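Side-chain contacts in beta-1,4-galactanase (Thielavia heterothallica, PDB 1HJS), which hydrolyses the beta-1,4-galactosidic linkages of type I arabinogalactans as a family 53 glycoside hydrolase: residues V20-T25 with E297-H302; T43-V48 with I132-R137; S228-M233 with S285-G290; T246-S251 with S261-I266; T275-V280 with L326-R331. All blocks are in the same frame, centred on the assembly; numbering follows the deposited sequence.

Contact 1: V20-T25 with E297-H302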
# COMPACT_ATOMS: atom_id res chain seq x y z
N VAL A 20 4.92 8.67 -21.37
CA VAL A 20 5.48 9.51 -20.33
C VAL A 20 6.99 9.36 -20.22
O VAL A 20 7.52 8.25 -20.14
CB VAL A 20 4.87 9.20 -18.95
CG1 VAL A 20 5.53 10.07 -17.89
CG2 VAL A 20 3.38 9.46 -18.97
N SER A 21 7.68 10.49 -20.22
CA SER A 21 9.13 10.51 -20.10
C SER A 21 9.45 11.21 -18.79
O SER A 21 9.33 12.43 -18.69
CB SER A 21 9.75 11.29 -21.26
OG SER A 21 11.13 11.50 -21.04
N TYR A 22 9.84 10.44 -17.78
CA TYR A 22 10.14 11.01 -16.48
C TYR A 22 11.46 11.75 -16.40
O TYR A 22 12.46 11.34 -17.00
CB TYR A 22 10.08 9.91 -15.41
CG TYR A 22 8.68 9.40 -15.20
CD1 TYR A 22 7.69 10.21 -14.63
CD2 TYR A 22 8.32 8.10 -15.58
CE1 TYR A 22 6.39 9.75 -14.44
CE2 TYR A 22 7.02 7.63 -15.40
CZ TYR A 22 6.06 8.46 -14.83
OH TYR A 22 4.78 7.98 -14.62
N LYS A 23 11.45 12.85 -15.65
CA LYS A 23 12.63 13.68 -15.50
C LYS A 23 12.85 14.04 -14.04
O LYS A 23 11.89 14.17 -13.26
CB LYS A 23 12.46 14.95 -16.33
CG LYS A 23 12.00 14.67 -17.75
CD LYS A 23 11.61 15.94 -18.48
CE LYS A 23 11.04 15.64 -19.87
NZ LYS A 23 9.75 14.90 -19.81
N ASN A 24 14.12 14.20 -13.70
CA ASN A 24 14.50 14.58 -12.35
C ASN A 24 14.18 16.05 -12.16
O ASN A 24 13.72 16.71 -13.08
CB ASN A 24 16.00 14.33 -12.11
CG ASN A 24 16.88 15.13 -13.06
OD1 ASN A 24 16.66 16.32 -13.30
ND2 ASN A 24 17.91 14.47 -13.59
N THR A 25 14.43 16.55 -10.96
CA THR A 25 14.16 17.94 -10.64
C THR A 25 14.91 18.97 -11.50
O THR A 25 14.46 20.11 -11.60
CB THR A 25 14.40 18.20 -9.13
OG1 THR A 25 15.67 17.66 -8.74
CG2 THR A 25 13.31 17.54 -8.30
N GLU A 297 1.12 6.41 -5.66
CA GLU A 297 1.19 6.82 -7.06
C GLU A 297 1.55 8.28 -7.36
O GLU A 297 0.81 8.99 -8.05
CB GLU A 297 -0.15 6.47 -7.73
CG GLU A 297 -0.38 4.97 -7.86
CD GLU A 297 0.41 4.36 -9.01
OE1 GLU A 297 1.25 5.07 -9.61
OE2 GLU A 297 0.20 3.17 -9.32
N PRO A 298 2.71 8.73 -6.87
CA PRO A 298 3.13 10.12 -7.10
C PRO A 298 3.39 10.49 -8.56
O PRO A 298 3.32 11.66 -8.93
CB PRO A 298 4.40 10.22 -6.26
CG PRO A 298 4.99 8.85 -6.40
CD PRO A 298 3.78 7.95 -6.22
N ALA A 299 3.67 9.49 -9.40
CA ALA A 299 3.98 9.74 -10.81
C ALA A 299 2.90 9.37 -11.83
O ALA A 299 3.18 9.37 -13.03
CB ALA A 299 5.29 9.02 -11.17
N TRP A 300 1.69 9.09 -11.36
CA TRP A 300 0.60 8.72 -12.27
C TRP A 300 -0.07 9.99 -12.80
O TRP A 300 -1.23 10.28 -12.48
CB TRP A 300 -0.41 7.86 -11.52
CG TRP A 300 -1.28 7.02 -12.41
CD1 TRP A 300 -1.38 7.09 -13.77
CD2 TRP A 300 -2.19 6.00 -11.99
NE1 TRP A 300 -2.30 6.18 -14.22
CE2 TRP A 300 -2.81 5.50 -13.15
CE3 TRP A 300 -2.55 5.46 -10.75
CZ2 TRP A 300 -3.77 4.48 -13.11
CZ3 TRP A 300 -3.50 4.45 -10.70
CH2 TRP A 300 -4.10 3.97 -11.88
N ILE A 301 0.66 10.73 -13.63
CA ILE A 301 0.16 11.98 -14.17
C ILE A 301 -1.08 11.92 -15.06
O ILE A 301 -1.76 12.93 -15.22
CB ILE A 301 1.29 12.75 -14.89
CG1 ILE A 301 1.80 11.95 -16.10
CG2 ILE A 301 2.44 13.01 -13.91
CD1 ILE A 301 2.90 12.66 -16.87
N HIS A 302 -1.37 10.76 -15.64
CA HIS A 302 -2.56 10.64 -16.48
C HIS A 302 -3.80 10.28 -15.65
O HIS A 302 -4.88 10.07 -16.18
CB HIS A 302 -2.35 9.60 -17.59
CG HIS A 302 -1.49 10.10 -18.71
ND1 HIS A 302 -0.25 9.56 -19.00
CD2 HIS A 302 -1.68 11.10 -19.60
CE1 HIS A 302 0.28 10.21 -20.02
NE2 HIS A 302 -0.56 11.16 -20.40
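A chi1 of -68° sets the ring of Y22 anti to its own carbonyl carbon and carries the phenol across to A299, while V20, with CG1 anti to the backbone N (178°), spreads its two methyls towards I301 and H302. In the TIM-barrel fold of this enzyme the contact joins the loop between helices 12-17 and 32-38 to the loop that leaves the last barrel strand, 290-296. Residues E297 to W300 form a type I beta turn, which presents the carbonyl of A299 at the rim of the Y22 ring, near the ring plane. The A299 methyl lies over the rim of one ring face, its CB 3.5 Å from Y22 CE1, and Y22 also meets F316 edge-to-face. On the opposite face V20 CG1 sits towards the rim; the same methyl meets I301 CD1 tip to tip at 3.8 Å. V20 CG2 passes alongside H302, 3.4 Å from CE1, on an imidazole whose ND1 is hydrogen-bonded to E15. Apolar packing therefore flanks one short polar link: Y22 OH donates to A299 O at 2.6 Å, with the hydroxyl 39° above the carbonyl plane and off the lone-pair directions.

Contact 2: T43-V48 with I132-R137; sequences TVRQRV and IGNEIR
R45 and N134 link barrel strand 43-48 to the loop that follows strand 129-132. Along the strand, V44 turns outward onto A69 of helix 59-71, and the next residue, R45, directs its side chain into the barrel. Its chain is fully extended, starting with CG anti to the backbone N (chi1 -178°), so the guanidinium is delivered far across the interior. There NH2 lies 3.0 Å from N134 OD1, the side chains crossing at about a right angle and the guanidinium and amide planes 48° apart. The bond is weak, with an angle of only 120° at the hydrogen. Stronger partners hold the arginine: NH1 pairs with D8, and NH2 with D79 and with E245, the nucleophile. Further on, Q46 again faces helix 59-71, whereas R47 swings away from N134 to E297. On the other side N134 ND2 donates to A87 O, which settles which end of the amide faces R45. N134 immediately precedes E135, the proton donor, and such an Asn-Glu pair after the fourth strand is a hallmark of clan GH-A. R45 NH2 remains 6.4 Å from E135 OE2, without contact. The chemistry is thus that of an arginine paired with three carboxylates, one of them the nucleophile, consistent with a part in orienting it; the weak bond to N134 only lightly couples this cluster to the residue before the proton donor.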
# COMPACT_ATOMS: atom_id res chain seq x y z
N THR A 43 12.10 2.24 -0.82
CA THR A 43 11.20 1.11 -1.02
C THR A 43 10.05 1.50 -1.93
O THR A 43 9.50 2.59 -1.82
CB THR A 43 10.59 0.64 0.33
OG1 THR A 43 11.62 0.51 1.31
CG2 THR A 43 9.88 -0.70 0.15
N VAL A 44 9.68 0.60 -2.83
CA VAL A 44 8.56 0.85 -3.72
C VAL A 44 7.50 -0.21 -3.49
O VAL A 44 7.80 -1.40 -3.32
CB VAL A 44 8.97 0.87 -5.22
CG1 VAL A 44 9.82 2.10 -5.50
CG2 VAL A 44 9.71 -0.41 -5.59
N ARG A 45 6.25 0.24 -3.48
CA ARG A 45 5.10 -0.63 -3.29
C ARG A 45 4.51 -0.92 -4.67
O ARG A 45 4.47 -0.04 -5.53
CB ARG A 45 4.08 0.10 -2.41
CG ARG A 45 2.81 -0.67 -2.04
CD ARG A 45 1.99 0.22 -1.12
NE ARG A 45 0.77 -0.36 -0.59
CZ ARG A 45 -0.45 -0.09 -1.05
NH1 ARG A 45 -0.61 0.74 -2.08
NH2 ARG A 45 -1.52 -0.59 -0.43
N GLN A 46 4.04 -2.15 -4.86
CA GLN A 46 3.47 -2.57 -6.14
C GLN A 46 2.23 -3.44 -5.95
O GLN A 46 2.26 -4.41 -5.18
CB GLN A 46 4.52 -3.35 -6.95
CG GLN A 46 5.83 -2.59 -7.15
CD GLN A 46 6.87 -3.40 -7.90
OE1 GLN A 46 8.00 -2.95 -8.06
NE2 GLN A 46 6.50 -4.59 -8.35
N ARG A 47 1.15 -3.10 -6.64
CA ARG A 47 -0.07 -3.89 -6.52
C ARG A 47 -0.00 -5.08 -7.47
O ARG A 47 0.42 -4.95 -8.62
CB ARG A 47 -1.31 -3.04 -6.84
CG ARG A 47 -1.25 -2.27 -8.15
CD ARG A 47 -2.56 -1.54 -8.43
NE ARG A 47 -2.43 -0.57 -9.53
CZ ARG A 47 -1.93 0.65 -9.39
NH1 ARG A 47 -1.52 1.08 -8.21
NH2 ARG A 47 -1.81 1.44 -10.45
N VAL A 48 -0.42 -6.24 -6.97
CA VAL A 48 -0.40 -7.45 -7.77
C VAL A 48 -1.82 -7.99 -7.94
O VAL A 48 -2.52 -8.23 -6.96
CB VAL A 48 0.46 -8.56 -7.11
CG1 VAL A 48 0.43 -9.82 -7.96
CG2 VAL A 48 1.88 -8.06 -6.92
N ILE A 132 -0.99 -9.39 2.63
CA ILE A 132 -1.92 -10.42 2.19
C ILE A 132 -3.30 -9.77 2.11
O ILE A 132 -4.13 -9.90 3.01
CB ILE A 132 -1.92 -11.63 3.16
CG1 ILE A 132 -2.02 -11.16 4.61
CG2 ILE A 132 -0.63 -12.43 2.97
CD1 ILE A 132 -2.00 -12.29 5.63
N GLY A 133 -3.50 -9.05 1.01
CA GLY A 133 -4.75 -8.35 0.78
C GLY A 133 -4.54 -6.85 0.77
O GLY A 133 -3.55 -6.35 1.31
N ASN A 134 -5.47 -6.12 0.17
CA ASN A 134 -5.39 -4.66 0.12
C ASN A 134 -6.68 -4.11 0.72
O ASN A 134 -7.77 -4.40 0.23
CB ASN A 134 -5.27 -4.18 -1.33
CG ASN A 134 -5.07 -2.67 -1.43
OD1 ASN A 134 -3.97 -2.15 -1.23
ND2 ASN A 134 -6.15 -1.95 -1.72
N GLU A 135 -6.54 -3.33 1.79
CA GLU A 135 -7.68 -2.73 2.49
C GLU A 135 -8.79 -3.75 2.72
O GLU A 135 -9.92 -3.55 2.29
CB GLU A 135 -8.22 -1.53 1.71
CG GLU A 135 -7.19 -0.43 1.47
CD GLU A 135 -7.80 0.86 0.95
OE1 GLU A 135 -8.89 0.80 0.35
OE2 GLU A 135 -7.19 1.93 1.14
N ILE A 136 -8.46 -4.83 3.41
CA ILE A 136 -9.43 -5.89 3.66
C ILE A 136 -10.31 -5.65 4.88
O ILE A 136 -10.67 -6.59 5.60
CB ILE A 136 -8.72 -7.26 3.79
CG1 ILE A 136 -7.66 -7.22 4.89
CG2 ILE A 136 -8.08 -7.63 2.45
CD1 ILE A 136 -7.00 -8.57 5.15
N ARG A 137 -10.67 -4.39 5.10
CA ARG A 137 -11.51 -3.98 6.22
C ARG A 137 -12.91 -4.62 6.18
O ARG A 137 -13.57 -4.77 7.21
CB ARG A 137 -11.65 -2.47 6.23
CG ARG A 137 -12.37 -1.90 7.43
CD ARG A 137 -13.01 -0.58 7.04
NE ARG A 137 -14.31 -0.78 6.43
CZ ARG A 137 -14.91 0.09 5.62
NH1 ARG A 137 -14.31 1.23 5.29
NH2 ARG A 137 -16.12 -0.18 5.16

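Contact 3: S228-M233 with S285-G290; sequences SSLDNM and SSVSRG
V287 lays its two methyls against one turn of helix 223-237, over the backbone and CB of L230 and beside the carboxylate of D231. CG2 is 3.7 Å from L230 CB, and CG1, anti to the backbone N (chi1 177°), rests 3.7 Å from L230 O. The contact reaches the leucine at its base, and its branched end continues inward onto V211 of strand 208-212. The approach of the two chains is close, 5.6 Å between the CA atoms of D231 and V287. D231 slants across the valine, its OD1 3.5 Å from V287 CG2, with chi1 at -91°, well off a staggered value. That oxygen has better partners than a methyl group: it forms a salt bridge with K227, one helical turn back, and it accepts a hydrogen from water 1 at 2.7 Å between D231 OD1 and the water oxygen. In the TIM barrel this is the helix-to-strand side, where the chain leaves helix 270-285 and turns into the last strand, 290-296, next to the preceding barrel helix. The turn is a type II beta turn from V287 to G290, closed by G290 N donating to V287 O at 2.9 Å, with R289 taking the positive phi of its third position. Water 1 in turn accepts from S288 N at 2.9 Å, so the carboxylate of D231 holds the backbone of the turn through a single bridging molecule. R289 reaches back with NH1 to N238 O, just beyond the end of the helix.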
# COMPACT_ATOMS: atom_id res chain seq x y z
N SER A 228 -3.65 8.82 17.67
CA SER A 228 -4.33 8.06 18.71
C SER A 228 -4.61 6.62 18.27
O SER A 228 -4.38 5.68 19.04
CB SER A 228 -5.65 8.74 19.08
OG SER A 228 -6.30 8.04 20.13
N SER A 229 -5.09 6.45 17.05
CA SER A 229 -5.39 5.12 16.52
C SER A 229 -4.13 4.25 16.44
O SER A 229 -4.12 3.13 16.93
CB SER A 229 -6.04 5.22 15.14
OG SER A 229 -6.39 3.95 14.63
N LEU A 230 -3.08 4.77 15.82
CA LEU A 230 -1.85 4.01 15.69
C LEU A 230 -1.28 3.66 17.06
O LEU A 230 -0.85 2.53 17.28
CB LEU A 230 -0.82 4.80 14.86
CG LEU A 230 -1.23 5.12 13.42
CD1 LEU A 230 -0.05 5.73 12.67
CD2 LEU A 230 -1.68 3.84 12.71
N ASP A 231 -1.30 4.62 17.99
CA ASP A 231 -0.81 4.36 19.34
C ASP A 231 -1.58 3.19 19.96
O ASP A 231 -0.99 2.31 20.58
CB ASP A 231 -0.99 5.59 20.23
CG ASP A 231 0.22 6.52 20.22
OD1 ASP A 231 1.24 6.22 19.56
OD2 ASP A 231 0.16 7.56 20.91
N ASN A 232 -2.90 3.18 19.78
CA ASN A 232 -3.73 2.12 20.33
C ASN A 232 -3.43 0.77 19.69
O ASN A 232 -3.40 -0.26 20.37
CB ASN A 232 -5.21 2.47 20.16
CG ASN A 232 -5.64 3.63 21.03
OD1 ASN A 232 -4.94 4.01 21.97
ND2 ASN A 232 -6.80 4.20 20.74
N MET A 233 -3.22 0.77 18.38
CA MET A 233 -2.91 -0.46 17.66
C MET A 233 -1.58 -1.01 18.15
O MET A 233 -1.43 -2.22 18.36
CB MET A 233 -2.82 -0.18 16.16
CG MET A 233 -4.14 0.22 15.52
SD MET A 233 -3.93 0.84 13.84
CE MET A 233 -3.29 -0.63 13.01
N SER A 285 6.52 7.84 13.15
CA SER A 285 7.74 7.66 13.93
C SER A 285 7.53 7.82 15.43
O SER A 285 8.29 7.28 16.22
CB SER A 285 8.83 8.63 13.46
OG SER A 285 9.25 8.31 12.14
N SER A 286 6.49 8.56 15.82
CA SER A 286 6.21 8.79 17.23
C SER A 286 5.48 7.61 17.84
O SER A 286 5.24 7.56 19.05
CB SER A 286 5.36 10.05 17.42
OG SER A 286 4.02 9.80 17.06
N VAL A 287 5.11 6.65 17.00
CA VAL A 287 4.39 5.46 17.45
C VAL A 287 5.35 4.31 17.69
O VAL A 287 6.34 4.14 16.97
CB VAL A 287 3.35 5.03 16.39
CG1 VAL A 287 2.64 3.75 16.84
CG2 VAL A 287 2.34 6.14 16.19
N SER A 288 5.08 3.52 18.73
CA SER A 288 5.91 2.38 19.04
C SER A 288 5.94 1.44 17.83
O SER A 288 4.91 0.94 17.40
CB SER A 288 5.37 1.63 20.26
OG SER A 288 6.16 0.50 20.56
N ARG A 289 7.13 1.23 17.29
CA ARG A 289 7.33 0.38 16.13
C ARG A 289 6.72 0.94 14.85
O ARG A 289 6.38 0.18 13.93
CB ARG A 289 6.77 -1.03 16.38
CG ARG A 289 7.23 -1.65 17.69
CD ARG A 289 6.93 -3.13 17.72
NE ARG A 289 8.08 -3.91 17.28
CZ ARG A 289 8.05 -5.22 17.01
NH1 ARG A 289 6.92 -5.91 17.13
NH2 ARG A 289 9.17 -5.84 16.64
N GLY A 290 6.54 2.26 14.79
CA GLY A 290 6.02 2.89 13.59
C GLY A 290 7.24 2.93 12.68
O GLY A 290 8.21 3.62 12.98
O HOH W 1 2.97 4.41 20.57

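Contact 4: T246-S251 with S261-I266; sequences TNWPIS and SDVKNI
The indole of W248 is covered on both faces, on one by the next residue in its own chain and on the other by I266 from across the contact, which shares that face with the stacked ring of F276 from helix 270-285. P249 CD lies 3.5 Å above its face, and I266 CG2 lies only 3.1 Å above the opposite one, both offset towards the rim. Both segments belong to the long loop that follows barrel strand 240-245 and leads to helix 270-285 of the TIM barrel, and the partner of the tryptophan is a type I beta turn, V263 to I266, closed by I266 N donating to V263 O. With CG anti to the backbone N (chi1 -176°) and chi2 near -97°, the indole projects from its extended strand-like backbone and drives its six-membered ring into the turn. I266 slants over its face of the ring, its CB 3.5 Å from W248 CZ2. V263 runs alongside in the opposite sense, with CB 4.0 Å from W248 CH2. Two turn carbonyls also approach the benzo part, that of V263 obliquely. The polar end is satisfied next door: NE1 donates to P267 O, while F259 meets the indole nearly at right angles. Replacing W248 by an alanine removes the indole and would probably open a gap between P249 and I266 and leave the P267 carbonyl without its donor. At the far rim, I266 O lies near the ring plane, 3.4 Å from W248 CZ2.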
# COMPACT_ATOMS: atom_id res chain seq x y z
N THR A 246 -1.07 7.21 1.13
CA THR A 246 -1.41 8.57 1.53
C THR A 246 -1.17 9.50 0.34
O THR A 246 -0.40 9.18 -0.57
CB THR A 246 -0.59 9.05 2.76
OG1 THR A 246 -1.18 10.24 3.29
CG2 THR A 246 0.85 9.34 2.37
N ASN A 247 -1.86 10.64 0.35
CA ASN A 247 -1.79 11.64 -0.72
C ASN A 247 -2.02 13.02 -0.10
O ASN A 247 -2.62 13.13 0.97
CB ASN A 247 -2.93 11.46 -1.73
CG ASN A 247 -2.62 10.48 -2.86
OD1 ASN A 247 -3.50 10.18 -3.66
ND2 ASN A 247 -1.38 10.00 -2.94
N TRP A 248 -1.54 14.05 -0.79
CA TRP A 248 -1.81 15.44 -0.42
C TRP A 248 -1.85 16.16 -1.76
O TRP A 248 -0.95 16.02 -2.59
CB TRP A 248 -0.74 16.07 0.47
CG TRP A 248 -1.17 17.46 0.85
CD1 TRP A 248 -0.79 18.63 0.25
CD2 TRP A 248 -2.16 17.81 1.82
NE1 TRP A 248 -1.49 19.69 0.79
CE2 TRP A 248 -2.33 19.21 1.76
CE3 TRP A 248 -2.93 17.08 2.74
CZ2 TRP A 248 -3.24 19.90 2.58
CZ3 TRP A 248 -3.83 17.76 3.56
CH2 TRP A 248 -3.98 19.16 3.47
N PRO A 249 -2.90 16.96 -1.99
CA PRO A 249 -3.01 17.66 -3.27
C PRO A 249 -2.19 18.92 -3.51
O PRO A 249 -1.91 19.69 -2.59
CB PRO A 249 -4.51 17.93 -3.37
CG PRO A 249 -4.90 18.17 -1.97
CD PRO A 249 -4.10 17.15 -1.16
N ILE A 250 -1.79 19.09 -4.77
CA ILE A 250 -1.09 20.30 -5.17
C ILE A 250 -2.19 21.16 -5.79
O ILE A 250 -1.98 22.32 -6.13
CB ILE A 250 0.04 20.03 -6.21
CG1 ILE A 250 -0.51 19.27 -7.42
CG2 ILE A 250 1.17 19.26 -5.55
CD1 ILE A 250 0.54 19.02 -8.49
N SER A 251 -3.37 20.56 -5.92
CA SER A 251 -4.53 21.25 -6.47
C SER A 251 -5.82 20.52 -6.08
O SER A 251 -5.96 19.33 -6.33
CB SER A 251 -4.44 21.35 -7.99
OG SER A 251 -5.56 22.05 -8.52
N SER A 261 -9.60 19.14 10.43
CA SER A 261 -9.27 20.39 11.10
C SER A 261 -7.78 20.68 11.28
O SER A 261 -7.36 21.83 11.09
CB SER A 261 -9.97 20.46 12.46
OG SER A 261 -9.53 19.43 13.32
N ASP A 262 -6.97 19.68 11.63
CA ASP A 262 -5.55 19.94 11.84
C ASP A 262 -4.65 19.93 10.61
O ASP A 262 -3.43 19.84 10.74
CB ASP A 262 -4.96 19.02 12.92
CG ASP A 262 -5.24 17.55 12.68
OD1 ASP A 262 -5.51 17.17 11.52
OD2 ASP A 262 -5.17 16.77 13.66
N VAL A 263 -5.24 20.02 9.42
CA VAL A 263 -4.47 20.07 8.18
C VAL A 263 -5.02 21.17 7.28
O VAL A 263 -4.54 21.38 6.16
CB VAL A 263 -4.50 18.72 7.41
CG1 VAL A 263 -3.84 17.63 8.24
CG2 VAL A 263 -5.92 18.35 7.05
N LYS A 264 -6.03 21.88 7.77
CA LYS A 264 -6.67 22.96 7.02
C LYS A 264 -5.75 24.12 6.66
O LYS A 264 -6.02 24.86 5.71
CB LYS A 264 -7.87 23.52 7.79
CG LYS A 264 -9.18 22.81 7.50
CD LYS A 264 -10.35 23.57 8.11
CE LYS A 264 -11.69 23.08 7.57
NZ LYS A 264 -12.00 21.68 7.97
N ASN A 265 -4.66 24.30 7.39
CA ASN A 265 -3.77 25.39 7.06
C ASN A 265 -2.68 25.01 6.08
O ASN A 265 -1.94 25.88 5.60
CB ASN A 265 -3.16 25.99 8.33
CG ASN A 265 -4.16 26.85 9.09
OD1 ASN A 265 -4.79 27.74 8.51
ND2 ASN A 265 -4.31 26.58 10.38
N ILE A 266 -2.58 23.72 5.77
CA ILE A 266 -1.59 23.27 4.81
C ILE A 266 -2.11 23.63 3.42
O ILE A 266 -3.22 23.24 3.05
CB ILE A 266 -1.36 21.75 4.89
CG1 ILE A 266 -0.90 21.36 6.30
CG2 ILE A 266 -0.31 21.33 3.86
CD1 ILE A 266 -0.64 19.87 6.48

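Contact 5: T275-V280 with L326-R331; sequences TFITNV and LSVFQR
V328 carries the 3-10 segment 326-330 against I277 and T278 of helix 270-285 of the TIM barrel. L326, ahead of it, turns the other way, onto F316. S327 serves the far end of the segment, its OG taking a nearly straight bond from R331 NH1 (3.1 Å, 169°) that lies in the guanidinium plane. V328 then does the touching. A chi1 of 68° wedges CG1 between backbone N and carbonyl carbon, where it meets I277 CG2 at 3.9 Å, while CG2 slips past the threonine, a tight 3.1 Å from T278 OG1. An alanine at V328 removes both methyls and would probably leave a gap against I277 and the T278 hydroxyl without its apolar cover. F329 follows with one ring face under V328 CG1. R331 folds back, a guanidinium face over V328 CA and NE donating to water 2 (2.8 Å), which in turn donates to T278 OG1; that hydroxyl is also bonded to T274 O. Thus the C-terminal segment packs beside helix 270-285, where I277 and F329 both rest on Y295 of strand 290-296 and V280 on L293.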
# COMPACT_ATOMS: atom_id res chain seq x y z
N THR A 275 5.01 19.35 3.71
CA THR A 275 4.61 19.54 5.10
C THR A 275 3.73 18.39 5.57
O THR A 275 3.97 17.81 6.63
CB THR A 275 3.84 20.86 5.29
OG1 THR A 275 4.71 21.96 5.00
CG2 THR A 275 3.34 20.98 6.73
N PHE A 276 2.71 18.05 4.77
CA PHE A 276 1.81 16.97 5.13
C PHE A 276 2.54 15.64 5.24
O PHE A 276 2.40 14.92 6.23
CB PHE A 276 0.69 16.84 4.09
CG PHE A 276 -0.29 15.73 4.39
CD1 PHE A 276 -1.25 15.89 5.38
CD2 PHE A 276 -0.24 14.53 3.69
CE1 PHE A 276 -2.16 14.87 5.67
CE2 PHE A 276 -1.15 13.50 3.96
CZ PHE A 276 -2.11 13.67 4.96
N ILE A 277 3.31 15.30 4.21
CA ILE A 277 4.06 14.05 4.20
C ILE A 277 5.01 13.96 5.39
O ILE A 277 5.07 12.93 6.06
CB ILE A 277 4.86 13.88 2.89
CG1 ILE A 277 3.89 13.79 1.71
CG2 ILE A 277 5.74 12.64 2.96
CD1 ILE A 277 4.56 13.81 0.35
N THR A 278 5.73 15.04 5.66
CA THR A 278 6.67 15.06 6.78
C THR A 278 5.93 14.89 8.11
O THR A 278 6.39 14.18 9.01
CB THR A 278 7.48 16.38 6.80
OG1 THR A 278 8.22 16.50 5.57
CG2 THR A 278 8.46 16.39 7.96
N ASN A 279 4.76 15.52 8.22
CA ASN A 279 3.97 15.41 9.44
C ASN A 279 3.45 13.99 9.64
O ASN A 279 3.52 13.45 10.75
CB ASN A 279 2.82 16.41 9.43
CG ASN A 279 3.28 17.83 9.68
OD1 ASN A 279 4.46 18.07 9.96
ND2 ASN A 279 2.35 18.78 9.59
N VAL A 280 2.92 13.38 8.58
CA VAL A 280 2.41 12.02 8.71
C VAL A 280 3.57 11.08 9.04
O VAL A 280 3.43 10.17 9.85
CB VAL A 280 1.72 11.54 7.40
CG1 VAL A 280 1.33 10.07 7.53
CG2 VAL A 280 0.49 12.39 7.11
N LEU A 326 9.21 16.00 -4.02
CA LEU A 326 9.73 14.63 -4.03
C LEU A 326 10.94 14.44 -3.11
O LEU A 326 11.19 13.34 -2.63
CB LEU A 326 10.08 14.20 -5.46
CG LEU A 326 10.16 12.69 -5.72
CD1 LEU A 326 8.80 12.03 -5.45
CD2 LEU A 326 10.60 12.44 -7.15
N SER A 327 11.69 15.51 -2.87
CA SER A 327 12.87 15.42 -2.02
C SER A 327 12.53 15.22 -0.54
O SER A 327 13.42 15.03 0.28
CB SER A 327 13.75 16.67 -2.18
OG SER A 327 13.06 17.82 -1.70
N VAL A 328 11.24 15.28 -0.21
CA VAL A 328 10.82 15.11 1.17
C VAL A 328 11.30 13.77 1.73
O VAL A 328 11.57 13.65 2.93
CB VAL A 328 9.27 15.19 1.29
CG1 VAL A 328 8.62 13.98 0.63
CG2 VAL A 328 8.87 15.27 2.76
N PHE A 329 11.42 12.77 0.87
CA PHE A 329 11.86 11.45 1.30
C PHE A 329 13.30 11.43 1.80
O PHE A 329 13.77 10.43 2.35
CB PHE A 329 11.63 10.45 0.18
CG PHE A 329 10.18 10.26 -0.15
CD1 PHE A 329 9.35 9.54 0.70
CD2 PHE A 329 9.63 10.85 -1.28
CE1 PHE A 329 7.99 9.41 0.44
CE2 PHE A 329 8.27 10.74 -1.55
CZ PHE A 329 7.45 10.02 -0.69
N GLN A 330 14.00 12.54 1.61
CA GLN A 330 15.38 12.66 2.07
C GLN A 330 15.40 13.20 3.50
O GLN A 330 16.45 13.23 4.14
CB GLN A 330 16.16 13.65 1.19
CG GLN A 330 16.49 13.15 -0.21
CD GLN A 330 17.17 14.21 -1.05
OE1 GLN A 330 17.74 13.91 -2.10
NE2 GLN A 330 17.11 15.46 -0.60
N ARG A 331 14.25 13.62 4.00
CA ARG A 331 14.18 14.23 5.32
C ARG A 331 13.29 13.56 6.37
O ARG A 331 13.00 14.16 7.40
CB ARG A 331 13.75 15.69 5.17
CG ARG A 331 14.55 16.46 4.12
CD ARG A 331 14.17 17.94 4.10
NE ARG A 331 12.84 18.18 3.53
CZ ARG A 331 12.58 18.24 2.23
NH1 ARG A 331 13.55 18.06 1.34
NH2 ARG A 331 11.34 18.48 1.82
O HOH W 2 10.36 18.21 4.82

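In the fold
From the N terminus, contact 1 opens first, at 20-25, and closes only at 297-302, enclosing nearly the whole barrel. Within that span contact 2 runs from the second strand to the loop after the fourth, across the barrel interior, and meets contact 1 through the R47-E297 salt bridge. Contact 3 follows, joining helix 223-237 to the turn before the last strand; inside it lies contact 4, a short closure within the loop after strand 240-245. Contact 5 starts in helix 270-285 and ends in the C-terminal segment, so it crosses contacts 1 and 3. It also touches contact 4, where F276 packs on W248, tying helix 270-285 to the loop before it and to the chain end.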